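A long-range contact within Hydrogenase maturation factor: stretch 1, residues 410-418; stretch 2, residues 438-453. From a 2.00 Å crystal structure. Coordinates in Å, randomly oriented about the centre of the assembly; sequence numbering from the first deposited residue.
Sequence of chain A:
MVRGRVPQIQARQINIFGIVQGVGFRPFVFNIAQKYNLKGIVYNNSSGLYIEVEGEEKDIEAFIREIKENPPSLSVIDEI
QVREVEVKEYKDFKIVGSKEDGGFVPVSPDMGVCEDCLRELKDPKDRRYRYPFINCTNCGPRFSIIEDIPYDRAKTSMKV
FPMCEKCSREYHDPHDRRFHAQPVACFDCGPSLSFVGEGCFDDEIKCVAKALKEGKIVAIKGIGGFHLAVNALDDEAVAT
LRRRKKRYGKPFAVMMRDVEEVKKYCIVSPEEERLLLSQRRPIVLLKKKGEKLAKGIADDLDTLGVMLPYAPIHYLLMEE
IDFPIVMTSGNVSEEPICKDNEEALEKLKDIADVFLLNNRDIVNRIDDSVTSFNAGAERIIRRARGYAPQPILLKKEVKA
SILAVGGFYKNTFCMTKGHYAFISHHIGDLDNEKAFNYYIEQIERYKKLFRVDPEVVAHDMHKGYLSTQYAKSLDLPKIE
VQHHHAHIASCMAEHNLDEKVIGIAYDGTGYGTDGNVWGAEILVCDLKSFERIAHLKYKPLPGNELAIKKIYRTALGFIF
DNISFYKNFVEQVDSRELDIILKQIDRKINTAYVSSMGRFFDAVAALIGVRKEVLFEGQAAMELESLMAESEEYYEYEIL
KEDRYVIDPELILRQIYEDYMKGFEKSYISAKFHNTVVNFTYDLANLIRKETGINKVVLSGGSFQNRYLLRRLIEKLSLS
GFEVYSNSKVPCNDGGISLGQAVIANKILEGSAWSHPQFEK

Stretch 1, residues 410-418: KNTFCMTKG
Stretch 2, residues 438-453: YYIEQIERYKKLFRVD

This contact is a strand packed alongside a helix in nearly the same direction, an apolar interface built around Phe-413 and Met-415 and closed at one end by a lysine that bonds to backbone carbonyls. Residues 414-417 form the strand, and the preceding residues 411-413 are already extended (phi/psi -115/164 at Phe-413). Residues 438-449 belong to a helix that begins earlier in the chain, and its i to i+4 hydrogen bonds are intact. The two axes run 15° from parallel and approach to 10.0 Å, a spacing that side chains must fill. The register is set by Phe-413 CA lying 7.6 Å from Ile-443 CA, and Lys-417 CA 6.9 Å from Val-452 CA.

Alternation along the extended chain decides which residues face the second stretch: Asn-411, Phe-413, Met-415 and Lys-417 direct CA-to-CB toward it; Thr-412, Cys-414 and Thr-416 point away.

Phe-413 (chi1 59°, p; chi2 83°) inserts its flat ring among helix residues one turn apart. Ile-443 (m, t) lays CG1 over one ring face, 3.6 Å from the Phe-413 ring centroid, a CH-pi contact suited to an aliphatic branch. The Phe-413 edge meets the face of Tyr-446 (chi1 -90°, m): CZ of Phe-413 is 3.7 Å from CD2 of Tyr-446, with planes at 83° and centroids 5.1 Å apart, so the slightly positive ring edge faces pi density. Tyr-439 (t) has a sideways CA-to-CB bond, but its ring reaches inward, placing CE2 4.1 Å from Phe-413 CD2.

Met-415 (m, t, t) is long, unbranched and largely apolar, and its extended chain carries CE to the helix surface: Met-415 CE comes 3.3 Å from Ile-443 O, 3.7 Å from Tyr-446 CB, 3.4 Å from Lys-447 CG and 4.0 Å from Ile-443 CG2. Nearer its root, Met-415 CB lies 3.9 Å from CG1 of Val-452 (t), whose compact branched side chain has its CA-to-CB bond toward the strand and packs against it just past the helix.

There the chain turns. Phe-450 (-101/8) leaves helical geometry, Arg-451 adopts positive phi (58/41), and Val-452 becomes extended (-94/125), its N bonding to Lys-447 O at 2.9 Å. Lys-417, with all four chi angles t, stretches its aliphatic stem past Val-452, CD to CG2 4.2 Å, and delivers its ammonium to this turn. Lys-417 NZ donates to Arg-451 O at 2.6 Å and weakly to Phe-450 O at 3.5 Å. A lysine suits both tasks, its methylenes packing against valine while its charge is met by carbonyl oxygens. Together the stretches bury 565 Å², summed over both sides.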

# COMPACT_ATOMS: atom_id res chain seq x y z
N LYS A 410 10.01 -3.81 1.08
CA LYS A 410 8.72 -3.13 1.09
C LYS A 410 8.27 -2.83 2.53
O LYS A 410 7.10 -3.01 2.90
CB LYS A 410 7.67 -4.00 0.38
CG LYS A 410 7.93 -4.23 -1.13
CD LYS A 410 6.95 -5.28 -1.67
CE LYS A 410 7.03 -5.49 -3.20
NZ LYS A 410 8.40 -5.89 -3.71
N ASN A 411 9.21 -2.39 3.34
CA ASN A 411 8.93 -2.30 4.77
C ASN A 411 7.74 -1.39 5.13
O ASN A 411 7.57 -0.32 4.54
CB ASN A 411 10.18 -1.88 5.52
CG ASN A 411 9.91 -1.66 7.01
OD1 ASN A 411 10.16 -2.54 7.85
ND2 ASN A 411 9.38 -0.51 7.34
N THR A 412 6.93 -1.85 6.08
CA THR A 412 6.09 -0.97 6.88
C THR A 412 6.31 -1.40 8.33
O THR A 412 6.74 -2.53 8.59
CB THR A 412 4.59 -1.14 6.56
OG1 THR A 412 4.23 -2.51 6.77
CG2 THR A 412 4.27 -0.72 5.10
N PHE A 413 6.00 -0.49 9.25
CA PHE A 413 5.90 -0.82 10.67
C PHE A 413 4.44 -0.64 11.08
O PHE A 413 3.66 -0.04 10.35
CB PHE A 413 6.85 0.06 11.51
CG PHE A 413 6.59 1.54 11.38
CD1 PHE A 413 5.60 2.15 12.15
CD2 PHE A 413 7.34 2.32 10.50
CE1 PHE A 413 5.35 3.55 12.06
CE2 PHE A 413 7.11 3.71 10.40
CZ PHE A 413 6.12 4.32 11.17
N CYS A 414 4.06 -1.20 12.23
CA CYS A 414 2.68 -1.08 12.71
C CYS A 414 2.68 -0.83 14.22
O CYS A 414 3.46 -1.45 14.94
CB CYS A 414 1.90 -2.36 12.36
SG CYS A 414 0.17 -2.38 12.87
N MET A 415 1.84 0.11 14.67
CA MET A 415 1.70 0.43 16.10
C MET A 415 0.25 0.28 16.52
O MET A 415 -0.65 0.82 15.87
CB MET A 415 2.05 1.89 16.40
CG MET A 415 3.43 2.30 16.04
SD MET A 415 3.57 4.11 16.14
CE MET A 415 5.28 4.17 15.61
N THR A 416 0.01 -0.41 17.63
CA THR A 416 -1.35 -0.62 18.08
C THR A 416 -1.71 0.36 19.20
O THR A 416 -0.85 0.77 19.99
CB THR A 416 -1.57 -2.05 18.62
OG1 THR A 416 -0.62 -2.32 19.66
CG2 THR A 416 -1.40 -3.05 17.49
N LYS A 417 -2.97 0.76 19.21
CA LYS A 417 -3.54 1.54 20.31
C LYS A 417 -5.05 1.45 20.23
O LYS A 417 -5.63 1.53 19.13
CB LYS A 417 -3.10 3.01 20.25
CG LYS A 417 -3.12 3.65 21.66
CD LYS A 417 -2.51 5.01 21.64
CE LYS A 417 -2.52 5.64 23.01
NZ LYS A 417 -2.40 7.08 22.77
N GLY A 418 -5.68 1.29 21.40
CA GLY A 418 -7.14 1.14 21.46
C GLY A 418 -7.52 -0.04 20.60
O GLY A 418 -6.91 -1.11 20.69
N TYR A 438 15.12 7.35 7.36
CA TYR A 438 13.74 7.70 7.06
C TYR A 438 12.73 6.82 7.83
O TYR A 438 11.78 7.34 8.43
CB TYR A 438 13.53 7.59 5.56
CG TYR A 438 12.11 7.70 5.06
CD1 TYR A 438 11.61 6.77 4.17
CD2 TYR A 438 11.27 8.76 5.46
CE1 TYR A 438 10.30 6.86 3.67
CE2 TYR A 438 9.94 8.84 4.99
CZ TYR A 438 9.48 7.90 4.09
OH TYR A 438 8.20 7.96 3.58
N TYR A 439 12.95 5.51 7.81
CA TYR A 439 12.22 4.59 8.66
C TYR A 439 12.21 5.06 10.12
O TYR A 439 11.15 5.17 10.72
CB TYR A 439 12.87 3.22 8.55
CG TYR A 439 12.40 2.12 9.45
CD1 TYR A 439 13.15 1.75 10.56
CD2 TYR A 439 11.25 1.38 9.15
CE1 TYR A 439 12.76 0.68 11.37
CE2 TYR A 439 10.85 0.31 9.95
CZ TYR A 439 11.62 -0.03 11.08
OH TYR A 439 11.26 -1.08 11.90
N ILE A 440 13.38 5.35 10.67
CA ILE A 440 13.52 5.75 12.08
C ILE A 440 12.72 6.99 12.40
O ILE A 440 12.04 7.04 13.43
CB ILE A 440 15.01 5.98 12.49
CG1 ILE A 440 15.74 4.64 12.57
CG2 ILE A 440 15.11 6.71 13.84
CD1 ILE A 440 14.92 3.54 13.17
N GLU A 441 12.78 7.99 11.52
CA GLU A 441 12.07 9.25 11.68
C GLU A 441 10.55 9.08 11.57
O GLU A 441 9.80 9.78 12.25
CB GLU A 441 12.56 10.30 10.66
CG GLU A 441 11.74 10.36 9.33
CD GLU A 441 11.79 11.73 8.63
OE1 GLU A 441 12.34 12.69 9.22
OE2 GLU A 441 11.26 11.85 7.50
N GLN A 442 10.10 8.18 10.70
CA GLN A 442 8.68 7.91 10.58
C GLN A 442 8.14 7.23 11.83
O GLN A 442 7.04 7.54 12.27
CB GLN A 442 8.37 7.12 9.31
CG GLN A 442 8.51 7.97 8.04
CD GLN A 442 7.76 9.30 8.13
OE1 GLN A 442 6.53 9.34 8.08
NE2 GLN A 442 8.51 10.39 8.26
N ILE A 443 8.92 6.31 12.40
CA ILE A 443 8.52 5.70 13.66
C ILE A 443 8.31 6.79 14.73
O ILE A 443 7.29 6.80 15.42
CB ILE A 443 9.50 4.60 14.13
CG1 ILE A 443 9.36 3.36 13.24
CG2 ILE A 443 9.25 4.20 15.59
CD1 ILE A 443 10.40 2.30 13.53
N GLU A 444 9.25 7.73 14.83
CA GLU A 444 9.14 8.81 15.84
C GLU A 444 7.91 9.67 15.57
O GLU A 444 7.19 10.04 16.49
CB GLU A 444 10.41 9.66 15.91
CG GLU A 444 11.64 8.90 16.41
CD GLU A 444 11.45 8.27 17.79
OE1 GLU A 444 11.55 7.03 17.90
OE2 GLU A 444 11.18 9.01 18.76
N ARG A 445 7.66 9.95 14.30
CA ARG A 445 6.53 10.80 13.94
C ARG A 445 5.14 10.17 14.13
O ARG A 445 4.17 10.87 14.49
CB ARG A 445 6.71 11.34 12.53
CG ARG A 445 7.52 12.63 12.59
CD ARG A 445 8.47 12.72 11.48
NE ARG A 445 7.78 12.73 10.19
CZ ARG A 445 8.13 13.51 9.17
NH1 ARG A 445 7.46 13.45 8.05
NH2 ARG A 445 9.16 14.36 9.29
N TYR A 446 5.03 8.88 13.88
CA TYR A 446 3.79 8.14 14.13
C TYR A 446 3.53 8.04 15.64
O TYR A 446 2.40 8.19 16.08
CB TYR A 446 3.84 6.76 13.47
CG TYR A 446 3.32 6.71 12.03
CD1 TYR A 446 2.18 5.97 11.71
CD2 TYR A 446 3.99 7.38 11.00
CE1 TYR A 446 1.71 5.90 10.40
CE2 TYR A 446 3.53 7.32 9.67
CZ TYR A 446 2.39 6.57 9.38
OH TYR A 446 1.93 6.50 8.09
N LYS A 447 4.59 7.79 16.42
CA LYS A 447 4.46 7.79 17.89
C LYS A 447 3.96 9.12 18.44
O LYS A 447 3.13 9.14 19.35
CB LYS A 447 5.78 7.43 18.58
CG LYS A 447 6.20 5.96 18.39
CD LYS A 447 7.40 5.59 19.27
CE LYS A 447 8.63 6.38 18.93
NZ LYS A 447 9.78 6.00 19.80
N LYS A 448 4.47 10.21 17.90
CA LYS A 448 4.01 11.54 18.30
C LYS A 448 2.60 11.81 17.79
O LYS A 448 1.74 12.27 18.53
CB LYS A 448 4.96 12.61 17.78
CG LYS A 448 6.35 12.54 18.37
CD LYS A 448 7.16 13.80 18.05
CE LYS A 448 8.66 13.50 18.11
NZ LYS A 448 9.08 13.11 19.50
N LEU A 449 2.36 11.53 16.51
CA LEU A 449 1.08 11.87 15.91
C LEU A 449 -0.09 11.12 16.59
O LEU A 449 -1.14 11.71 16.89
CB LEU A 449 1.10 11.59 14.41
CG LEU A 449 -0.12 12.08 13.61
CD1 LEU A 449 -0.41 13.56 13.87
CD2 LEU A 449 0.11 11.83 12.14
N PHE A 450 0.11 9.82 16.84
CA PHE A 450 -0.93 8.99 17.44
C PHE A 450 -0.78 8.72 18.94
O PHE A 450 -1.54 7.92 19.50
CB PHE A 450 -1.11 7.70 16.63
CG PHE A 450 -1.44 7.96 15.19
CD1 PHE A 450 -2.64 8.59 14.85
CD2 PHE A 450 -0.55 7.61 14.18
CE1 PHE A 450 -2.96 8.85 13.51
CE2 PHE A 450 -0.85 7.88 12.84
CZ PHE A 450 -2.06 8.49 12.51
N ARG A 451 0.18 9.39 19.58
CA ARG A 451 0.42 9.28 21.03
C ARG A 451 0.71 7.83 21.47
O ARG A 451 0.22 7.38 22.51
CB ARG A 451 -0.75 9.88 21.82
CG ARG A 451 -0.77 11.42 21.85
CD ARG A 451 -1.36 12.03 20.59
NE ARG A 451 -1.65 13.45 20.79
CZ ARG A 451 -1.22 14.44 20.01
NH1 ARG A 451 -0.48 14.18 18.92
NH2 ARG A 451 -1.54 15.70 20.30
N VAL A 452 1.49 7.12 20.67
CA VAL A 452 1.84 5.74 20.96
C VAL A 452 3.18 5.69 21.70
O VAL A 452 4.19 6.22 21.23
CB VAL A 452 1.94 4.87 19.66
CG1 VAL A 452 2.26 3.42 20.01
CG2 VAL A 452 0.66 4.98 18.82
N ASP A 453 3.18 5.05 22.86
CA ASP A 453 4.43 4.71 23.54
C ASP A 453 4.53 3.19 23.62
O ASP A 453 3.93 2.57 24.50
CB ASP A 453 4.51 5.39 24.93
CG ASP A 453 4.72 6.92 24.83
OD1 ASP A 453 5.09 7.45 23.75
OD2 ASP A 453 4.52 7.59 25.86